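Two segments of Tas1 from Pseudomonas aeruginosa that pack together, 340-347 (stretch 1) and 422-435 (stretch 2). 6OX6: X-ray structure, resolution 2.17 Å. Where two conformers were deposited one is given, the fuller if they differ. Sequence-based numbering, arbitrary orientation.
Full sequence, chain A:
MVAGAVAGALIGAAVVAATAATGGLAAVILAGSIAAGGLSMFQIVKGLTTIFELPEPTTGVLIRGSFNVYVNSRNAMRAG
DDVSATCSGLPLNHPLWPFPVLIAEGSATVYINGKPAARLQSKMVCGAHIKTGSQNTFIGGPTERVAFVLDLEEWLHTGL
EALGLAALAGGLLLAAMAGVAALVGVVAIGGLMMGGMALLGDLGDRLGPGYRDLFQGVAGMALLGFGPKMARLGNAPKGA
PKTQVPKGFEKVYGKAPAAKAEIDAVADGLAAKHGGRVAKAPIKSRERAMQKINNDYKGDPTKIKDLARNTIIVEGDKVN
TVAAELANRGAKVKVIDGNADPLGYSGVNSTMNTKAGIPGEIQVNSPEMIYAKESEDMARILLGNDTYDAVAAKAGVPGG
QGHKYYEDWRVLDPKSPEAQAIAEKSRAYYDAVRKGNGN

Stretch 1 340-347: ADPLGYSG
Stretch 2 422-435: IAEKSRAYYDAVRK

A tight turn in an irregular loop docks against one side of a helix, and polar helix side chains hydrogen-bond to carbonyl oxygens of the loop, burying 461 Å² in total. Stretch 2 is helical, the helix being already under way at Ile-422. In stretch 1, a type I turn runs from Asp-341 to Gly-344, with Pro-342 at phi/psi -57/-27 and Leu-343 at -94/0, and is closed by Gly-344 N to Asp-341 O at 2.9 Å. The Asp-341 side chain (chi1 t) braces it, OD1 accepting from Leu-343 N (3.1 Å) and OD2 from Tyr-345 N (2.9 Å).

The register places Leu-343 CA 4.9 Å from Ala-423 CA and Gly-344 CA 4.2 Å from Arg-427 CA. The latter approach depends on glycine: an ideal CB on Gly-344 would lie 2.7 Å from Arg-427 CA, a clash, and the positive phi (72/14) also favours this residue.

Successive carbonyls then meet donors along the helix. Pro-342 O accepts from Arg-427 NH1 (2.7 Å), near the guanidinium plane; this arginine is m, t, m through chi3. Leu-343 O accepts from Ser-426 OG (2.8 Å; chi1 t) and also lies 3.3 Å from Tyr-430 CD2, at the ring edge. One helical turn beyond Tyr-430, Arg-434, also m, t, m, reaches back so that NH1 and NH2 both donate to Gly-344 O, each at 2.9 Å, while NH1 also donates to Ser-346 OG at 2.8 Å (Ser-346 chi1 p). A salt bridge within the helix, Arg-434 NH2 to Asp-431 OD1 at 2.8 Å, helps hold the guanidinium there.

Apolar packing supplements these bonds. Leu-343 (m, t) sets CD2 4.0 Å from Ala-423 CB. Tyr-345 (chi1 t) and Tyr-430 (chi1 m) meet obliquely, with centroids 5.5 Å apart, planes at 55° and Tyr-345 CD2 3.6 Å from Tyr-430 CZ.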

# COMPACT_ATOMS: atom_id res chain seq x y z
N ALA A 340 1.70 -12.42 -7.70
CA ALA A 340 0.32 -11.95 -7.78
C ALA A 340 0.22 -10.47 -8.14
O ALA A 340 -0.55 -10.09 -9.04
CB ALA A 340 -0.40 -12.20 -6.44
N ASP A 341 0.98 -9.62 -7.47
CA ASP A 341 1.05 -8.21 -7.80
C ASP A 341 1.38 -8.02 -9.30
O ASP A 341 2.40 -8.53 -9.77
CB ASP A 341 2.13 -7.57 -6.93
CG ASP A 341 2.39 -6.11 -7.27
OD1 ASP A 341 1.54 -5.44 -7.89
OD2 ASP A 341 3.47 -5.63 -6.87
N PRO A 342 0.55 -7.28 -10.06
CA PRO A 342 0.87 -7.07 -11.48
C PRO A 342 2.23 -6.44 -11.69
O PRO A 342 2.85 -6.64 -12.75
CB PRO A 342 -0.24 -6.12 -11.96
CG PRO A 342 -1.31 -6.21 -10.93
CD PRO A 342 -0.62 -6.47 -9.64
N LEU A 343 2.72 -5.69 -10.72
CA LEU A 343 4.03 -5.05 -10.82
C LEU A 343 5.15 -5.88 -10.20
O LEU A 343 6.29 -5.43 -10.21
CB LEU A 343 3.98 -3.68 -10.15
CG LEU A 343 2.88 -2.70 -10.63
CD1 LEU A 343 3.15 -1.29 -10.03
CD2 LEU A 343 2.75 -2.63 -12.11
N GLY A 344 4.87 -7.06 -9.65
CA GLY A 344 5.94 -7.95 -9.21
C GLY A 344 6.68 -7.53 -7.96
O GLY A 344 7.73 -8.11 -7.65
N TYR A 345 6.14 -6.58 -7.21
CA TYR A 345 6.78 -6.16 -5.98
C TYR A 345 6.60 -7.24 -4.90
O TYR A 345 5.71 -8.09 -4.99
CB TYR A 345 6.18 -4.81 -5.54
CG TYR A 345 6.78 -4.21 -4.27
CD1 TYR A 345 5.99 -4.01 -3.15
CD2 TYR A 345 8.12 -3.87 -4.20
CE1 TYR A 345 6.52 -3.46 -1.97
CE2 TYR A 345 8.67 -3.32 -3.04
CZ TYR A 345 7.85 -3.12 -1.94
OH TYR A 345 8.36 -2.59 -0.79
N SER A 346 7.50 -7.25 -3.91
CA SER A 346 7.33 -8.11 -2.75
C SER A 346 7.69 -7.35 -1.48
O SER A 346 8.51 -6.43 -1.51
CB SER A 346 8.16 -9.41 -2.84
OG SER A 346 9.52 -9.13 -3.15
N GLY A 347 7.07 -7.72 -0.38
CA GLY A 347 7.21 -6.98 0.86
C GLY A 347 6.02 -7.25 1.76
O GLY A 347 5.11 -8.01 1.43
N ILE A 422 3.99 -2.06 -19.25
CA ILE A 422 4.69 -1.47 -18.10
C ILE A 422 4.76 -2.47 -16.96
O ILE A 422 5.81 -2.64 -16.32
CB ILE A 422 4.01 -0.16 -17.69
CG1 ILE A 422 4.01 0.81 -18.89
CG2 ILE A 422 4.73 0.49 -16.50
CD1 ILE A 422 3.29 2.11 -18.60
N ALA A 423 3.66 -3.15 -16.70
CA ALA A 423 3.65 -4.13 -15.63
C ALA A 423 4.67 -5.25 -15.90
O ALA A 423 5.35 -5.71 -14.98
CB ALA A 423 2.24 -4.70 -15.48
N GLU A 424 4.81 -5.65 -17.17
CA GLU A 424 5.78 -6.69 -17.49
C GLU A 424 7.21 -6.23 -17.22
O GLU A 424 8.01 -7.00 -16.68
CB GLU A 424 5.63 -7.13 -18.95
CG GLU A 424 6.37 -8.41 -19.28
CD GLU A 424 5.82 -9.09 -20.53
OE1 GLU A 424 6.57 -9.86 -21.20
OE2 GLU A 424 4.64 -8.83 -20.86
N LYS A 425 7.50 -4.97 -17.52
CA LYS A 425 8.82 -4.41 -17.29
C LYS A 425 9.14 -4.34 -15.80
O LYS A 425 10.29 -4.50 -15.40
CB LYS A 425 8.92 -3.01 -17.91
CG LYS A 425 8.45 -2.93 -19.36
CD LYS A 425 9.62 -3.07 -20.32
CE LYS A 425 9.19 -2.83 -21.76
NZ LYS A 425 8.97 -1.38 -22.03
N SER A 426 8.11 -4.10 -14.99
CA SER A 426 8.28 -3.99 -13.54
C SER A 426 8.53 -5.36 -12.93
O SER A 426 9.46 -5.52 -12.12
CB SER A 426 7.05 -3.33 -12.94
OG SER A 426 7.20 -3.17 -11.53
N ARG A 427 7.79 -6.38 -13.38
CA ARG A 427 7.98 -7.73 -12.86
C ARG A 427 9.35 -8.25 -13.24
O ARG A 427 10.04 -8.86 -12.41
CB ARG A 427 6.90 -8.67 -13.40
CG ARG A 427 5.50 -8.37 -12.90
CD ARG A 427 4.54 -9.54 -13.22
NE ARG A 427 4.43 -9.78 -14.65
CZ ARG A 427 3.62 -9.08 -15.46
NH1 ARG A 427 2.83 -8.12 -14.97
NH2 ARG A 427 3.58 -9.37 -16.76
N ALA A 428 9.76 -8.02 -14.49
CA ALA A 428 11.08 -8.47 -14.90
C ALA A 428 12.17 -7.78 -14.08
O ALA A 428 13.18 -8.40 -13.73
CB ALA A 428 11.27 -8.21 -16.40
N TYR A 429 11.95 -6.51 -13.73
CA TYR A 429 12.96 -5.79 -12.95
C TYR A 429 13.08 -6.38 -11.56
O TYR A 429 14.17 -6.76 -11.12
CB TYR A 429 12.58 -4.30 -12.88
CG TYR A 429 13.47 -3.46 -11.99
CD1 TYR A 429 14.76 -3.07 -12.39
CD2 TYR A 429 13.00 -3.00 -10.76
CE1 TYR A 429 15.56 -2.27 -11.56
CE2 TYR A 429 13.79 -2.22 -9.93
CZ TYR A 429 15.05 -1.86 -10.33
OH TYR A 429 15.78 -1.07 -9.46
N TYR A 430 11.96 -6.47 -10.84
CA TYR A 430 12.01 -7.00 -9.48
C TYR A 430 12.45 -8.45 -9.45
O TYR A 430 13.04 -8.88 -8.46
CB TYR A 430 10.65 -6.89 -8.83
CG TYR A 430 10.34 -5.50 -8.31
CD1 TYR A 430 11.27 -4.79 -7.54
CD2 TYR A 430 9.12 -4.90 -8.59
CE1 TYR A 430 10.96 -3.51 -7.04
CE2 TYR A 430 8.80 -3.63 -8.07
CZ TYR A 430 9.73 -2.95 -7.31
OH TYR A 430 9.38 -1.70 -6.82
N ASP A 431 12.12 -9.22 -10.50
CA ASP A 431 12.59 -10.61 -10.57
C ASP A 431 14.10 -10.68 -10.69
O ASP A 431 14.73 -11.56 -10.09
CB ASP A 431 11.95 -11.33 -11.76
CG ASP A 431 10.55 -11.82 -11.45
OD1 ASP A 431 10.13 -11.74 -10.27
OD2 ASP A 431 9.88 -12.28 -12.40
N ALA A 432 14.70 -9.81 -11.50
CA ALA A 432 16.16 -9.82 -11.59
C ALA A 432 16.79 -9.50 -10.24
O ALA A 432 17.79 -10.11 -9.85
CB ALA A 432 16.65 -8.84 -12.66
N VAL A 433 16.19 -8.58 -9.48
CA VAL A 433 16.72 -8.27 -8.15
C VAL A 433 16.73 -9.52 -7.27
O VAL A 433 17.72 -9.82 -6.59
CB VAL A 433 15.92 -7.14 -7.49
CG1 VAL A 433 16.52 -6.87 -6.16
CG2 VAL A 433 15.92 -5.86 -8.37
N ARG A 434 15.62 -10.28 -7.28
CA ARG A 434 15.44 -11.40 -6.36
C ARG A 434 16.24 -12.65 -6.75
O ARG A 434 16.51 -13.49 -5.89
CB ARG A 434 13.95 -11.78 -6.25
CG ARG A 434 13.12 -10.79 -5.40
CD ARG A 434 11.68 -11.25 -5.12
NE ARG A 434 10.92 -11.24 -6.35
CZ ARG A 434 10.10 -10.29 -6.75
NH1 ARG A 434 9.86 -9.23 -5.96
NH2 ARG A 434 9.49 -10.40 -7.94
N LYS A 435 16.65 -12.74 -8.01
CA LYS A 435 17.44 -13.87 -8.48
C LYS A 435 18.80 -13.87 -7.78
O LYS A 435 19.39 -14.93 -7.55
CB LYS A 435 17.63 -13.81 -10.00
CG LYS A 435 17.22 -15.08 -10.72
CD LYS A 435 16.65 -14.78 -12.09
CE LYS A 435 15.13 -14.69 -12.05
NZ LYS A 435 14.62 -13.47 -12.75